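Local coordinates for PKS (Streptomyces albus, PDB 4OQJ), which probably catalyses chain-extending carbon-carbon bond formation as a ketosynthase of an "AT-less" type I polyketide synthase in oxazolomycin biosynthesis, at residues Tyr143-Leu148 with His704-Pro708; Ala500-Leu505 with Trp680-His684; Tyr512-Leu516 with Trp672-Asp676. One frame throughout, in Å; residues are numbered along the deposited sequence.

Interaction 1 (Tyr143-Leu148 with His704-Pro708)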
loop_
_atom_site.group_PDB
_atom_site.type_symbol
_atom_site.label_atom_id
_atom_site.label_comp_id
_atom_site.label_asym_id
_atom_site.label_seq_id
_atom_site.Cartn_x
_atom_site.Cartn_y
_atom_site.Cartn_z
ATOM N N TYR A 143 -11.743 -13.261 14.172
ATOM C CA TYR A 143 -11.227 -14.553 14.668
ATOM C C TYR A 143 -10.341 -14.340 15.889
ATOM O O TYR A 143 -10.437 -15.055 16.875
ATOM C CB TYR A 143 -10.441 -15.260 13.570
ATOM C CG TYR A 143 -10.089 -16.712 13.816
ATOM C CD1 TYR A 143 -11.044 -17.713 13.693
ATOM C CD2 TYR A 143 -8.788 -17.087 14.110
ATOM C CE1 TYR A 143 -10.712 -19.039 13.879
ATOM C CE2 TYR A 143 -8.449 -18.410 14.292
ATOM C CZ TYR A 143 -9.413 -19.383 14.174
ATOM O OH TYR A 143 -9.065 -20.712 14.349
ATOM N N LEU A 144 -9.482 -13.328 15.810
ATOM C CA LEU A 144 -8.610 -12.962 16.905
ATOM C C LEU A 144 -9.419 -12.417 18.078
ATOM O O LEU A 144 -9.199 -12.787 19.227
ATOM C CB LEU A 144 -7.587 -11.925 16.430
ATOM C CG LEU A 144 -6.696 -11.275 17.486
ATOM C CD1 LEU A 144 -5.780 -12.293 18.129
ATOM C CD2 LEU A 144 -5.897 -10.146 16.858
ATOM N N LEU A 145 -10.365 -11.538 17.783
ATOM C CA LEU A 145 -11.158 -10.906 18.827
ATOM C C LEU A 145 -12.102 -11.891 19.523
ATOM O O LEU A 145 -12.240 -11.849 20.740
ATOM C CB LEU A 145 -11.958 -9.737 18.237
ATOM C CG LEU A 145 -11.132 -8.546 17.746
ATOM C CD1 LEU A 145 -12.003 -7.518 16.996
ATOM C CD2 LEU A 145 -10.432 -7.900 18.921
ATOM N N HIS A 146 -12.761 -12.759 18.756
ATOM C CA HIS A 146 -13.726 -13.713 19.326
ATOM C C HIS A 146 -13.061 -15.028 19.730
ATOM O O HIS A 146 -12.943 -15.333 20.912
ATOM C CB HIS A 146 -14.853 -14.022 18.341
ATOM C CG HIS A 146 -15.665 -12.830 17.928
ATOM N ND1 HIS A 146 -16.778 -12.940 17.124
ATOM C CD2 HIS A 146 -15.527 -11.510 18.199
ATOM C CE1 HIS A 146 -17.293 -11.742 16.917
ATOM N NE2 HIS A 146 -16.553 -10.857 17.558
ATOM N N ASN A 147 -12.624 -15.799 18.738
ATOM C CA ASN A 147 -12.117 -17.150 18.973
ATOM C C ASN A 147 -10.834 -17.213 19.802
ATOM O O ASN A 147 -10.649 -18.140 20.587
ATOM C CB ASN A 147 -11.881 -17.847 17.634
ATOM C CG ASN A 147 -13.152 -18.001 16.835
ATOM O OD1 ASN A 147 -13.708 -17.021 16.346
ATOM N ND2 ASN A 147 -13.618 -19.236 16.691
ATOM N N LEU A 148 -9.956 -16.231 19.622
ATOM C CA LEU A 148 -8.656 -16.216 20.290
ATOM C C LEU A 148 -8.561 -15.129 21.352
ATOM O O LEU A 148 -7.509 -14.957 21.982
ATOM C CB LEU A 148 -7.535 -16.013 19.266
ATOM C CG LEU A 148 -7.431 -17.041 18.150
ATOM C CD1 LEU A 148 -6.257 -16.691 17.246
ATOM C CD2 LEU A 148 -7.261 -18.431 18.728
ATOM N N HIS A 704 -9.730 -26.386 10.537
ATOM C CA HIS A 704 -8.856 -25.785 11.531
ATOM C C HIS A 704 -9.605 -24.614 12.112
ATOM O O HIS A 704 -9.835 -23.616 11.422
ATOM C CB HIS A 704 -7.523 -25.334 10.922
ATOM C CG HIS A 704 -6.766 -26.435 10.249
ATOM N ND1 HIS A 704 -5.929 -27.288 10.935
ATOM C CD2 HIS A 704 -6.733 -26.833 8.957
ATOM C CE1 HIS A 704 -5.410 -28.165 10.093
ATOM N NE2 HIS A 704 -5.882 -27.911 8.885
ATOM N N TRP A 705 -9.995 -24.736 13.375
ATOM C CA TRP A 705 -10.867 -23.752 13.990
ATOM C C TRP A 705 -10.672 -23.725 15.500
ATOM O O TRP A 705 -10.883 -24.720 16.178
ATOM C CB TRP A 705 -12.318 -24.063 13.645
ATOM C CG TRP A 705 -13.233 -22.918 13.841
ATOM C CD1 TRP A 705 -14.046 -22.686 14.915
ATOM C CD2 TRP A 705 -13.442 -21.834 12.935
ATOM N NE1 TRP A 705 -14.747 -21.520 14.729
ATOM C CE2 TRP A 705 -14.391 -20.976 13.520
ATOM C CE3 TRP A 705 -12.916 -21.504 11.681
ATOM C CZ2 TRP A 705 -14.828 -19.815 12.896
ATOM C CZ3 TRP A 705 -13.348 -20.348 11.066
ATOM C CH2 TRP A 705 -14.295 -19.519 11.672
ATOM N N ALA A 706 -10.231 -22.584 16.011
ATOM C CA ALA A 706 -10.001 -22.409 17.433
ATOM C C ALA A 706 -11.330 -22.179 18.127
ATOM O O ALA A 706 -12.111 -21.324 17.714
ATOM C CB ALA A 706 -9.061 -21.242 17.688
ATOM N N GLU A 707 -11.582 -22.946 19.180
ATOM C CA GLU A 707 -12.811 -22.806 19.946
ATOM C C GLU A 707 -12.658 -21.687 20.986
ATOM O O GLU A 707 -11.681 -21.660 21.737
ATOM C CB GLU A 707 -13.166 -24.134 20.615
ATOM C CG GLU A 707 -14.544 -24.693 20.237
ATOM C CD GLU A 707 -14.762 -24.838 18.732
ATOM O OE1 GLU A 707 -14.249 -25.808 18.128
ATOM O OE2 GLU A 707 -15.468 -23.984 18.155
ATOM N N PRO A 708 -13.609 -20.737 21.015
ATOM C CA PRO A 708 -13.510 -19.655 22.002
ATOM C C PRO A 708 -13.713 -20.143 23.431
ATOM O O PRO A 708 -12.714 -20.345 24.122
ATOM C CB PRO A 708 -14.630 -18.690 21.588
ATOM C CG PRO A 708 -15.576 -19.507 20.779
ATOM C CD PRO A 708 -14.753 -20.553 20.101
#
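Tyr143 and Asn147, one turn apart on a helix of the thiolase-fold ketosynthase core, hold the extended tail at Trp705 and Ala706. The tail comes back from what is probably the flanking linker domain and lies on the core, much as the post-acyltransferase linker does in modular polyketide synthases. Tyr143 shows how a single side chain can serve several partners. Its CG stands anti to the backbone N (chi1 -168°), which sends the ring from CB out to the tail, one ring face lying against CB of Asn147. Farther along, CE1 of Tyr143 sits over the face of the indole, 4.0 Å from CE3 of Trp705, in an edge-to-face pair with planes at 71°. CZ then meets the Ala706 methyl, and at the tip OH of Tyr143 accepts a hydrogen bond from N of Ala706 at 2.8 Å. The same hydroxyl is bonded to the carbonyl oxygen of Glu101, so two backbones fix it.

Asn147 takes the other polar group of Ala706: ND2 of Asn147 donates to O of Ala706 over 2.8 Å in a nearly straight bond (173°), with the acceptor in the amide plane. That bond brings ND2 of Asn147 within 3.2 Å of NE1 of Trp705, two donors that merely sit close while the amide stands almost perpendicular to the indole. A wider, pi-type turn pairs Leu148 N with Tyr143 O. Elsewhere on this helix, Leu145 packs on Leu145 of the second subunit. Beside Tyr143 OH, which also touches this methyl, CD2 of Leu148 presses on CB of Ala706 at a tight 3.5 Å.

Interaction 2 (Ala500-Leu505 with Trp680-His684)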
loop_
_atom_site.group_PDB
_atom_site.type_symbol
_atom_site.label_atom_id
_atom_site.label_comp_id
_atom_site.label_asym_id
_atom_site.label_seq_id
_atom_site.Cartn_x
_atom_site.Cartn_y
_atom_site.Cartn_z
ATOM N N ALA A 500 -0.469 -29.646 -22.002
ATOM C CA ALA A 500 0.766 -30.285 -21.549
ATOM C C ALA A 500 1.719 -29.262 -20.973
ATOM O O ALA A 500 2.308 -29.495 -19.927
ATOM C CB ALA A 500 1.444 -31.040 -22.691
ATOM N N GLN A 501 1.872 -28.138 -21.665
ATOM C CA GLN A 501 2.789 -27.088 -21.232
ATOM C C GLN A 501 2.354 -26.483 -19.907
ATOM O O GLN A 501 3.162 -26.299 -18.989
ATOM C CB GLN A 501 2.879 -25.987 -22.288
ATOM C CG GLN A 501 3.592 -26.408 -23.585
ATOM C CD GLN A 501 3.349 -25.430 -24.735
ATOM O OE1 GLN A 501 2.381 -24.662 -24.725
ATOM N NE2 GLN A 501 4.236 -25.447 -25.722
ATOM N N THR A 502 1.071 -26.167 -19.809
ATOM C CA THR A 502 0.543 -25.539 -18.604
ATOM C C THR A 502 0.756 -26.463 -17.408
ATOM O O THR A 502 1.177 -26.032 -16.344
ATOM C CB THR A 502 -0.932 -25.215 -18.758
ATOM O OG1 THR A 502 -1.095 -24.330 -19.871
ATOM C CG2 THR A 502 -1.493 -24.562 -17.486
ATOM N N LEU A 503 0.485 -27.745 -17.602
ATOM C CA LEU A 503 0.611 -28.714 -16.525
ATOM C C LEU A 503 2.065 -28.892 -16.076
ATOM O O LEU A 503 2.326 -29.081 -14.891
ATOM C CB LEU A 503 0.034 -30.049 -16.962
ATOM C CG LEU A 503 -1.493 -30.169 -17.066
ATOM C CD1 LEU A 503 -1.850 -31.498 -17.715
ATOM C CD2 LEU A 503 -2.160 -30.057 -15.702
ATOM N N ALA A 504 2.996 -28.855 -17.032
ATOM C CA ALA A 504 4.408 -29.090 -16.769
ATOM C C ALA A 504 5.088 -27.881 -16.147
ATOM O O ALA A 504 5.955 -28.025 -15.291
ATOM C CB ALA A 504 5.138 -29.477 -18.076
ATOM N N LEU A 505 4.695 -26.691 -16.601
ATOM C CA LEU A 505 5.368 -25.449 -16.225
ATOM C C LEU A 505 4.618 -24.662 -15.165
ATOM O O LEU A 505 5.206 -23.840 -14.468
ATOM C CB LEU A 505 5.552 -24.561 -17.452
ATOM C CG LEU A 505 6.437 -25.118 -18.573
ATOM C CD1 LEU A 505 6.197 -24.309 -19.830
ATOM C CD2 LEU A 505 7.914 -25.091 -18.186
ATOM N N TRP A 680 11.522 -28.738 -17.098
ATOM C CA TRP A 680 10.451 -28.590 -18.073
ATOM C C TRP A 680 10.612 -27.330 -18.914
ATOM O O TRP A 680 10.097 -27.264 -20.025
ATOM C CB TRP A 680 9.107 -28.594 -17.366
ATOM C CG TRP A 680 8.797 -29.915 -16.795
ATOM C CD1 TRP A 680 8.750 -30.240 -15.479
ATOM C CD2 TRP A 680 8.500 -31.119 -17.524
ATOM N NE1 TRP A 680 8.427 -31.567 -15.334
ATOM C CE2 TRP A 680 8.273 -32.132 -16.576
ATOM C CE3 TRP A 680 8.405 -31.436 -18.886
ATOM C CZ2 TRP A 680 7.965 -33.448 -16.940
ATOM C CZ3 TRP A 680 8.089 -32.743 -19.249
ATOM C CH2 TRP A 680 7.878 -33.730 -18.279
ATOM N N THR A 681 11.341 -26.342 -18.401
ATOM C CA THR A 681 11.622 -25.145 -19.184
ATOM C C THR A 681 12.505 -25.494 -20.362
ATOM O O THR A 681 12.229 -25.096 -21.502
ATOM C CB THR A 681 12.285 -24.042 -18.339
ATOM O OG1 THR A 681 11.358 -23.613 -17.344
ATOM C CG2 THR A 681 12.657 -22.844 -19.203
ATOM N N VAL A 682 13.558 -26.263 -20.107
ATOM C CA VAL A 682 14.418 -26.706 -21.199
ATOM C C VAL A 682 13.647 -27.643 -22.129
ATOM O O VAL A 682 13.781 -27.586 -23.353
ATOM C CB VAL A 682 15.685 -27.421 -20.682
ATOM C CG1 VAL A 682 16.536 -27.910 -21.854
ATOM C CG2 VAL A 682 16.498 -26.485 -19.803
ATOM N N PHE A 683 12.840 -28.520 -21.547
ATOM C CA PHE A 683 12.081 -29.472 -22.343
ATOM C C PHE A 683 11.186 -28.791 -23.387
ATOM O O PHE A 683 11.052 -29.287 -24.508
ATOM C CB PHE A 683 11.226 -30.341 -21.432
ATOM C CG PHE A 683 10.518 -31.439 -22.147
ATOM C CD1 PHE A 683 11.218 -32.550 -22.598
ATOM C CD2 PHE A 683 9.157 -31.369 -22.370
ATOM C CE1 PHE A 683 10.570 -33.572 -23.256
ATOM C CE2 PHE A 683 8.496 -32.397 -23.034
ATOM C CZ PHE A 683 9.207 -33.496 -23.471
ATOM N N HIS A 684 10.571 -27.668 -23.008
ATOM C CA HIS A 684 9.631 -26.949 -23.886
ATOM C C HIS A 684 10.260 -25.770 -24.650
ATOM O O HIS A 684 9.561 -25.061 -25.372
ATOM C CB HIS A 684 8.436 -26.455 -23.060
ATOM C CG HIS A 684 7.508 -27.550 -22.639
ATOM N ND1 HIS A 684 6.670 -28.198 -23.526
ATOM C CD2 HIS A 684 7.306 -28.142 -21.438
ATOM C CE1 HIS A 684 5.985 -29.127 -22.884
ATOM N NE2 HIS A 684 6.357 -29.117 -21.615
#
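Ala504 meets Trp680 and His684 where two helical segments pass nearly antiparallel, at 156° and with axes 10.1 Å apart. The small residue illustrates how a methyl can be shared by two rings. CB of Ala504 lies over one face of the indole, 3.8 Å from CD2 of Trp680, in a CH-pi contact 28° off the normal of the five-membered ring. The same CB of Ala504 comes in at the edge of the imidazole, 3.8 Å from NE2 of His684. A turn earlier, Gln501 lays its CA over a face of that imidazole, and CG of Gln501 approaches ND1 of His684 to 3.6 Å. CD2 of Phe683 lies against the opposite face, so the ring sits between the two. Leu505, the last residue of the helix, reaches across with CD2, which rests 3.6 Å from the carbonyl carbon of Trp680 and also touches OG1 of Thr681.

The Gln501 amide and ND1 of His684 find their partners one shell out. With CG of Gln501 anti to its carbonyl carbon (chi1 -69°) and the chain extended beyond, the amide runs past the imidazole, its plane steep to the ring. There OE1 of Gln501 accepts from N of Arg690 and NE2 of Gln501 donates to O of Pro688. ND1 of His684 is bonded to OE2 of Glu687, a carboxylate that would be expected to favour a proton on the ring. The carbonyl of Ala504 binds Arg127, which also touches Trp680.

Farther out, Trp680 makes an edge-to-face pair with Trp672 and leans on strand 465-471, as does Ala500. Helices set against a small three-stranded antiparallel sheet in this way are consistent with the linker domain that follows the ketosynthase in modular polyketide synthases.

Interaction 3 (Tyr512-Leu516 with Trp672-Asp676)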
loop_
_atom_site.group_PDB
_atom_site.type_symbol
_atom_site.label_atom_id
_atom_site.label_comp_id
_atom_site.label_asym_id
_atom_site.label_seq_id
_atom_site.Cartn_x
_atom_site.Cartn_y
_atom_site.Cartn_z
ATOM N N TYR A 512 3.335 -37.086 -5.012
ATOM C CA TYR A 512 2.515 -38.138 -5.622
ATOM C C TYR A 512 2.245 -37.747 -7.061
ATOM O O TYR A 512 1.596 -36.734 -7.325
ATOM C CB TYR A 512 1.232 -38.342 -4.820
ATOM C CG TYR A 512 1.558 -38.815 -3.430
ATOM C CD1 TYR A 512 1.807 -37.907 -2.408
ATOM C CD2 TYR A 512 1.684 -40.173 -3.152
ATOM C CE1 TYR A 512 2.135 -38.335 -1.145
ATOM C CE2 TYR A 512 2.011 -40.612 -1.886
ATOM C CZ TYR A 512 2.242 -39.695 -0.892
ATOM O OH TYR A 512 2.568 -40.118 0.370
ATOM N N ARG A 513 2.746 -38.554 -7.987
ATOM C CA ARG A 513 2.803 -38.155 -9.382
ATOM C C ARG A 513 2.092 -39.111 -10.324
ATOM O O ARG A 513 1.955 -40.312 -10.053
ATOM C CB ARG A 513 4.264 -38.013 -9.810
ATOM C CG ARG A 513 5.024 -37.013 -8.960
ATOM C CD ARG A 513 6.423 -36.744 -9.496
ATOM N NE ARG A 513 7.133 -35.772 -8.661
ATOM C CZ ARG A 513 8.396 -35.385 -8.857
ATOM N NH1 ARG A 513 9.111 -35.888 -9.850
ATOM N NH2 ARG A 513 8.943 -34.486 -8.052
ATOM N N ARG A 514 1.660 -38.557 -11.453
ATOM C CA ARG A 514 0.963 -39.330 -12.472
ATOM C C ARG A 514 1.295 -38.765 -13.826
ATOM O O ARG A 514 1.517 -37.560 -13.962
ATOM C CB ARG A 514 -0.545 -39.309 -12.245
ATOM C CG ARG A 514 -1.343 -40.180 -13.224
ATOM C CD ARG A 514 -2.732 -40.398 -12.690
ATOM N NE ARG A 514 -2.743 -41.425 -11.653
ATOM C CZ ARG A 514 -3.603 -41.471 -10.638
ATOM N NH1 ARG A 514 -4.528 -40.534 -10.500
ATOM N NH2 ARG A 514 -3.531 -42.463 -9.749
ATOM N N ALA A 515 1.363 -39.628 -14.830
ATOM C CA ALA A 515 1.638 -39.158 -16.182
ATOM C C ALA A 515 1.030 -40.065 -17.235
ATOM O O ALA A 515 0.785 -41.252 -17.010
ATOM C CB ALA A 515 3.140 -39.020 -16.409
ATOM N N LEU A 516 0.802 -39.477 -18.397
ATOM C CA LEU A 516 0.106 -40.146 -19.483
ATOM C C LEU A 516 0.579 -39.578 -20.796
ATOM O O LEU A 516 0.615 -38.368 -20.965
ATOM C CB LEU A 516 -1.406 -39.958 -19.357
ATOM C CG LEU A 516 -2.212 -40.338 -20.595
ATOM C CD1 LEU A 516 -2.211 -41.839 -20.731
ATOM C CD2 LEU A 516 -3.622 -39.783 -20.532
ATOM N N TRP A 672 10.040 -39.491 -14.469
ATOM C CA TRP A 672 9.597 -38.320 -13.728
ATOM C C TRP A 672 8.630 -38.743 -12.628
ATOM O O TRP A 672 8.762 -38.276 -11.508
ATOM C CB TRP A 672 8.949 -37.285 -14.656
ATOM C CG TRP A 672 8.397 -36.090 -13.901
ATOM C CD1 TRP A 672 9.085 -34.985 -13.483
ATOM C CD2 TRP A 672 7.044 -35.902 -13.476
ATOM N NE1 TRP A 672 8.240 -34.122 -12.830
ATOM C CE2 TRP A 672 6.976 -34.666 -12.810
ATOM C CE3 TRP A 672 5.874 -36.662 -13.596
ATOM C CZ2 TRP A 672 5.796 -34.172 -12.256
ATOM C CZ3 TRP A 672 4.697 -36.167 -13.041
ATOM C CH2 TRP A 672 4.673 -34.932 -12.386
ATOM N N THR A 673 7.682 -39.633 -12.925
ATOM C CA THR A 673 6.718 -40.048 -11.895
ATOM C C THR A 673 7.448 -40.735 -10.748
ATOM O O THR A 673 7.020 -40.670 -9.595
ATOM C CB THR A 673 5.613 -40.995 -12.423
ATOM O OG1 THR A 673 6.199 -42.172 -12.997
ATOM C CG2 THR A 673 4.711 -40.290 -13.442
ATOM N N ALA A 674 8.567 -41.371 -11.062
ATOM C CA ALA A 674 9.336 -42.110 -10.067
ATOM C C ALA A 674 10.319 -41.211 -9.317
ATOM O O ALA A 674 11.096 -41.687 -8.485
ATOM C CB ALA A 674 10.080 -43.263 -10.740
ATOM N N GLY A 675 10.296 -39.917 -9.624
ATOM C CA GLY A 675 11.069 -38.937 -8.872
ATOM C C GLY A 675 12.298 -38.369 -9.563
ATOM O O GLY A 675 13.043 -37.593 -8.973
ATOM N N ASP A 676 12.525 -38.743 -10.813
ATOM C CA ASP A 676 13.652 -38.200 -11.548
ATOM C C ASP A 676 13.442 -36.702 -11.758
ATOM O O ASP A 676 12.321 -36.207 -11.733
ATOM C CB ASP A 676 13.819 -38.905 -12.894
ATOM C CG ASP A 676 15.159 -38.616 -13.555
ATOM O OD1 ASP A 676 16.081 -38.131 -12.868
ATOM O OD2 ASP A 676 15.295 -38.896 -14.772
HETATM O O HOH W 1 11.352 -34.142 -9.953
#
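Arg513 lies flat on Trp672. Its guanidinium stacks on the indole with centres 4.5 Å apart and planes at 23°, a cation-pi contact over the five-membered ring. Farther back along the chain, CD of Arg513 adds a CH-pi contact, 3.7 Å from the centroid of the Trp672 six-membered ring and 7° off its normal. Both follow from a side chain with CG anti to the carbonyl carbon (chi1 -58°) and extended to NE, drawn across the indole at about a right angle.

Hydrogen bonds fix the guanidinium at its edge. NH1 of Arg513 donates to O of Trp672 at 2.9 Å, and N of Gly675 reaches that same oxygen from the opposite face of the carbonyl plane. A water accepts from NH1 of Arg513 and donates to O of Asp676, while NE is held by O of Leu510. The arginine thus binds at the C-terminal end of helix 660-673, where Gly675, with its positive phi, closes a Schellman motif. Strand 512-518 is the middle one of the three-stranded antiparallel sheet of the probable linker domain, and Arg514, turned to its other side, bonds to Thr538 through NE and forms a salt bridge with Asp478.

Van der Waals contacts run on along the strand. CB of Arg513 rests 3.8 Å from CA of Thr673, and CB of Ala515 meets the Thr673 methyl CG2 at 3.6 Å. At the indole's edge, O of Arg514 lies 3.6 Å from CZ3 of Trp672.

In the fold
From the N terminus, the chain passes helix 142-147 of the ketosynthase core, whose partner arrives only at the last modelled residues, so interaction 1 closes the longest loop and encloses the others. Helix 496-505 then opens interaction 2 and strand 512-518 opens interaction 3. Helix 660-673 closes interaction 3 before helix 680-684 closes interaction 2, and the three loops nest without crossing. Interactions 2 and 3 have centres 14 Å apart and touch through their tryptophans, together binding the presumed linker domain's later helices to its earlier helix and sheet. Interaction 1, with its centre about 42 and 40 Å from those of interactions 2 and 3, ties the tail to the core.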